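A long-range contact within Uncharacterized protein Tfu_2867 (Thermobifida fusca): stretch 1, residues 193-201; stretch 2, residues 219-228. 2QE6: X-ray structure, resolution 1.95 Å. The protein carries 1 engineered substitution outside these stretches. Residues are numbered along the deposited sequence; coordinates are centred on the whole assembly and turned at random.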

# COMPACT_ATOMS: atom_id res chain seq x y z
N PHE A 193 2.69 -0.34 8.78
CA PHE A 193 1.57 0.50 8.28
C PHE A 193 0.88 -0.32 7.17
O PHE A 193 1.50 -0.65 6.17
CB PHE A 193 2.17 1.83 7.77
CG PHE A 193 1.20 2.81 7.15
CD1 PHE A 193 -0.17 2.74 7.33
CD2 PHE A 193 1.71 3.91 6.43
CE1 PHE A 193 -1.03 3.70 6.80
CE2 PHE A 193 0.86 4.86 5.88
CZ PHE A 193 -0.52 4.76 6.08
N MSE A 194 -0.38 -0.72 7.38
CA MSE A 194 -1.12 -1.42 6.36
C MSE A 194 -2.50 -0.83 6.13
O MSE A 194 -3.09 -0.24 7.05
CB MSE A 194 -1.32 -2.89 6.77
CG MSE A 194 -0.03 -3.56 7.22
SE MSE A 194 -0.22 -5.49 7.28
CE MSE A 194 -1.17 -5.71 8.98
N THR A 195 -3.05 -1.01 4.93
CA THR A 195 -4.45 -0.71 4.71
C THR A 195 -5.03 -1.93 3.98
O THR A 195 -4.29 -2.70 3.39
CB THR A 195 -4.71 0.58 3.96
OG1 THR A 195 -4.43 0.40 2.56
CG2 THR A 195 -3.91 1.72 4.57
N SER A 196 -6.33 -2.08 4.01
CA SER A 196 -6.94 -3.30 3.52
C SER A 196 -8.40 -3.04 3.21
O SER A 196 -9.08 -2.36 3.96
CB SER A 196 -6.88 -4.38 4.57
OG SER A 196 -7.54 -5.60 4.11
N LEU A 197 -8.88 -3.65 2.14
CA LEU A 197 -10.28 -3.90 1.95
C LEU A 197 -10.85 -4.60 3.19
O LEU A 197 -10.28 -5.59 3.68
CB LEU A 197 -10.44 -4.75 0.68
CG LEU A 197 -11.82 -5.15 0.16
CD1 LEU A 197 -12.75 -3.93 -0.10
CD2 LEU A 197 -11.58 -5.95 -1.11
N VAL A 198 -11.99 -4.10 3.67
CA VAL A 198 -12.54 -4.54 4.98
C VAL A 198 -13.91 -5.18 4.74
O VAL A 198 -14.60 -4.84 3.80
CB VAL A 198 -12.62 -3.36 6.03
CG1 VAL A 198 -13.72 -2.36 5.68
CG2 VAL A 198 -12.80 -3.92 7.47
N ASP A 199 -14.24 -6.17 5.56
CA ASP A 199 -15.60 -6.73 5.61
C ASP A 199 -16.17 -6.27 6.96
O ASP A 199 -15.78 -6.77 8.01
CB ASP A 199 -15.57 -8.27 5.55
CG ASP A 199 -16.95 -8.90 5.50
OD1 ASP A 199 -17.95 -8.22 5.76
OD2 ASP A 199 -17.05 -10.11 5.23
N THR A 200 -17.11 -5.33 6.90
CA THR A 200 -17.91 -4.94 8.04
C THR A 200 -19.39 -5.24 7.70
O THR A 200 -20.29 -4.58 8.20
CB THR A 200 -17.70 -3.47 8.42
OG1 THR A 200 -17.97 -2.65 7.29
CG2 THR A 200 -16.24 -3.20 8.89
N GLY A 201 -19.63 -6.24 6.85
CA GLY A 201 -20.99 -6.66 6.50
C GLY A 201 -21.73 -5.72 5.56
O GLY A 201 -22.94 -5.69 5.52
N GLY A 219 -7.95 -11.35 -3.90
CA GLY A 219 -8.81 -10.26 -3.36
C GLY A 219 -9.60 -10.72 -2.16
O GLY A 219 -10.44 -11.59 -2.27
N TRP A 220 -9.20 -10.25 -0.98
CA TRP A 220 -9.66 -10.87 0.27
C TRP A 220 -10.09 -9.74 1.20
O TRP A 220 -9.26 -8.98 1.66
CB TRP A 220 -8.53 -11.73 0.88
CG TRP A 220 -8.00 -12.69 -0.07
CD1 TRP A 220 -6.94 -12.54 -0.92
CD2 TRP A 220 -8.52 -13.98 -0.32
NE1 TRP A 220 -6.78 -13.66 -1.67
CE2 TRP A 220 -7.74 -14.56 -1.34
CE3 TRP A 220 -9.59 -14.68 0.20
CZ2 TRP A 220 -7.99 -15.83 -1.83
CZ3 TRP A 220 -9.84 -15.96 -0.29
CH2 TRP A 220 -9.03 -16.50 -1.31
N ALA A 221 -11.38 -9.58 1.42
CA ALA A 221 -11.86 -8.57 2.37
C ALA A 221 -11.76 -9.15 3.79
O ALA A 221 -12.37 -10.19 4.09
CB ALA A 221 -13.32 -8.17 2.03
N ARG A 222 -11.02 -8.49 4.67
CA ARG A 222 -10.82 -9.01 6.04
C ARG A 222 -11.63 -8.20 7.03
O ARG A 222 -11.77 -7.00 6.87
CB ARG A 222 -9.33 -9.04 6.42
CG ARG A 222 -8.59 -10.14 5.74
CD ARG A 222 -7.13 -10.37 6.18
NE ARG A 222 -6.67 -11.64 5.60
CZ ARG A 222 -6.07 -11.81 4.41
NH1 ARG A 222 -5.70 -10.78 3.64
NH2 ARG A 222 -5.78 -13.05 4.03
N THR A 223 -12.22 -8.85 8.01
CA THR A 223 -12.88 -8.13 9.09
C THR A 223 -11.90 -7.20 9.84
O THR A 223 -10.71 -7.40 9.77
CB THR A 223 -13.48 -9.05 10.12
OG1 THR A 223 -12.43 -9.73 10.81
CG2 THR A 223 -14.43 -10.07 9.46
N PRO A 224 -12.41 -6.19 10.56
CA PRO A 224 -11.49 -5.38 11.38
C PRO A 224 -10.60 -6.18 12.32
O PRO A 224 -9.44 -5.86 12.47
CB PRO A 224 -12.44 -4.46 12.14
CG PRO A 224 -13.63 -4.35 11.24
CD PRO A 224 -13.79 -5.68 10.63
N GLU A 225 -11.13 -7.24 12.92
CA GLU A 225 -10.37 -8.06 13.84
C GLU A 225 -9.29 -8.86 13.11
O GLU A 225 -8.19 -9.03 13.62
CB GLU A 225 -11.32 -9.01 14.56
CG GLU A 225 -12.39 -8.30 15.46
CD GLU A 225 -13.52 -7.47 14.72
OE1 GLU A 225 -13.93 -7.74 13.56
OE2 GLU A 225 -14.02 -6.51 15.37
N GLU A 226 -9.61 -9.36 11.91
CA GLU A 226 -8.64 -10.08 11.08
C GLU A 226 -7.51 -9.16 10.58
O GLU A 226 -6.34 -9.57 10.52
CB GLU A 226 -9.33 -10.79 9.92
CG GLU A 226 -10.03 -12.05 10.38
CD GLU A 226 -9.01 -13.12 10.82
OE1 GLU A 226 -8.24 -13.57 9.92
OE2 GLU A 226 -8.96 -13.49 12.05
N ILE A 227 -7.83 -7.91 10.29
CA ILE A 227 -6.81 -6.93 9.95
C ILE A 227 -5.90 -6.69 11.17
O ILE A 227 -4.67 -6.78 11.06
CB ILE A 227 -7.43 -5.60 9.44
CG1 ILE A 227 -8.18 -5.85 8.13
CG2 ILE A 227 -6.37 -4.55 9.30
CD1 ILE A 227 -9.09 -4.73 7.65
N GLU A 228 -6.52 -6.40 12.32
CA GLU A 228 -5.76 -6.11 13.55
C GLU A 228 -4.83 -7.25 13.88
O GLU A 228 -3.71 -7.03 14.30
CB GLU A 228 -6.68 -5.90 14.75
CG GLU A 228 -7.54 -4.63 14.71
CD GLU A 228 -8.50 -4.54 15.93
OE1 GLU A 228 -8.09 -5.05 17.00
OE2 GLU A 228 -9.62 -3.97 15.79
O HOH W 1 -7.31 -8.24 3.62

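Ile227, in the first turn of the helix that begins at Pro224, is the apolar centre of the contact. Its CA-to-CB bond points toward the strand stretch, and with chi1 in m and chi2 in t the side chain extends so that CD1 reaches between Ser196 and Val198. CD1 lies 3.8 Å from Ser196 CB and 3.8 Å from Val198 CG2, and Ile227 has the largest area covered by the opposing stretch. A long, branched, wholly apolar side chain suits this buried site, since it fills the space between helix and strand and leaves no polar group to satisfy. Val198 meets it although its CA-to-CB bond points away overall: chi1 in p brings CG2 to Ile227 and also to Pro224, whose CD is 3.8 Å from Val198 CG2. Farther back along the strand, the selenomethionine Met194 points toward the helix, and its CE comes within 4.2 Å of Ile227 O.

A second apolar contact joins Leu197 and Ala221, where Leu197 CG packs 3.9 Å from Ala221 CB. Both CA-to-CB bonds run sideways to the opposing stretch, so the side chains meet beside the backbones; the methyl of Ala221 packs on Leu197, and Leu197 O lies 3.6 Å from Ala221 CA.

The backbones themselves are fastened around Val198 and Arg222, which form a single beta bridge with their CA atoms 4.9 Å apart. Arg222 N donates to Leu197 O at 3.2 Å, and Asp199 N donates to Arg222 O at 2.9 Å; both bonds are nearly straight. Arg222 thus uses both its amide and its carbonyl, gripping the residues before and after Val198. Two CA-H...O contacts add to this pairing, from Val198 CA to Arg222 O at 3.2 Å and from Thr223 CA to Asp199 O at 3.4 Å.

Beyond the bridge, stretch 2 turns into its helix. Thr223 takes the N-cap position, and its OG1 accepts from Glu226 N at 3.0 Å, satisfying an amide that has no earlier helical carbonyl to bind. Pro224 follows, suited to a first helical turn because it needs no amide hydrogen there; its ring also packs against the other stretch, with CD 3.5 Å from Asp199 O and CG 3.7 Å from Thr200 CG2.

The polar edges complete the contact. Asp199 directs its CB toward stretch 2, placing it 4.0 Å from Ala221 O, while OD1 of Asp199 accepts from Gly201 N at 2.8 Å and OD2 is bonded elsewhere in the structure. Gly201 has a positive phi, a conformation that favours glycine. On the side of Ser196, the hydroxyl OG donates to Leu197 O at 2.8 Å, so this carbonyl also receives a bond within its own stretch. A water ties the stretches together here, donating to Ser196 OG at 2.7 Å and to Trp220 O at 2.9 Å and accepting from Arg222 NH1 at 3.0 Å. In all, the two stretches bury 491 Å² between them, both sides summed.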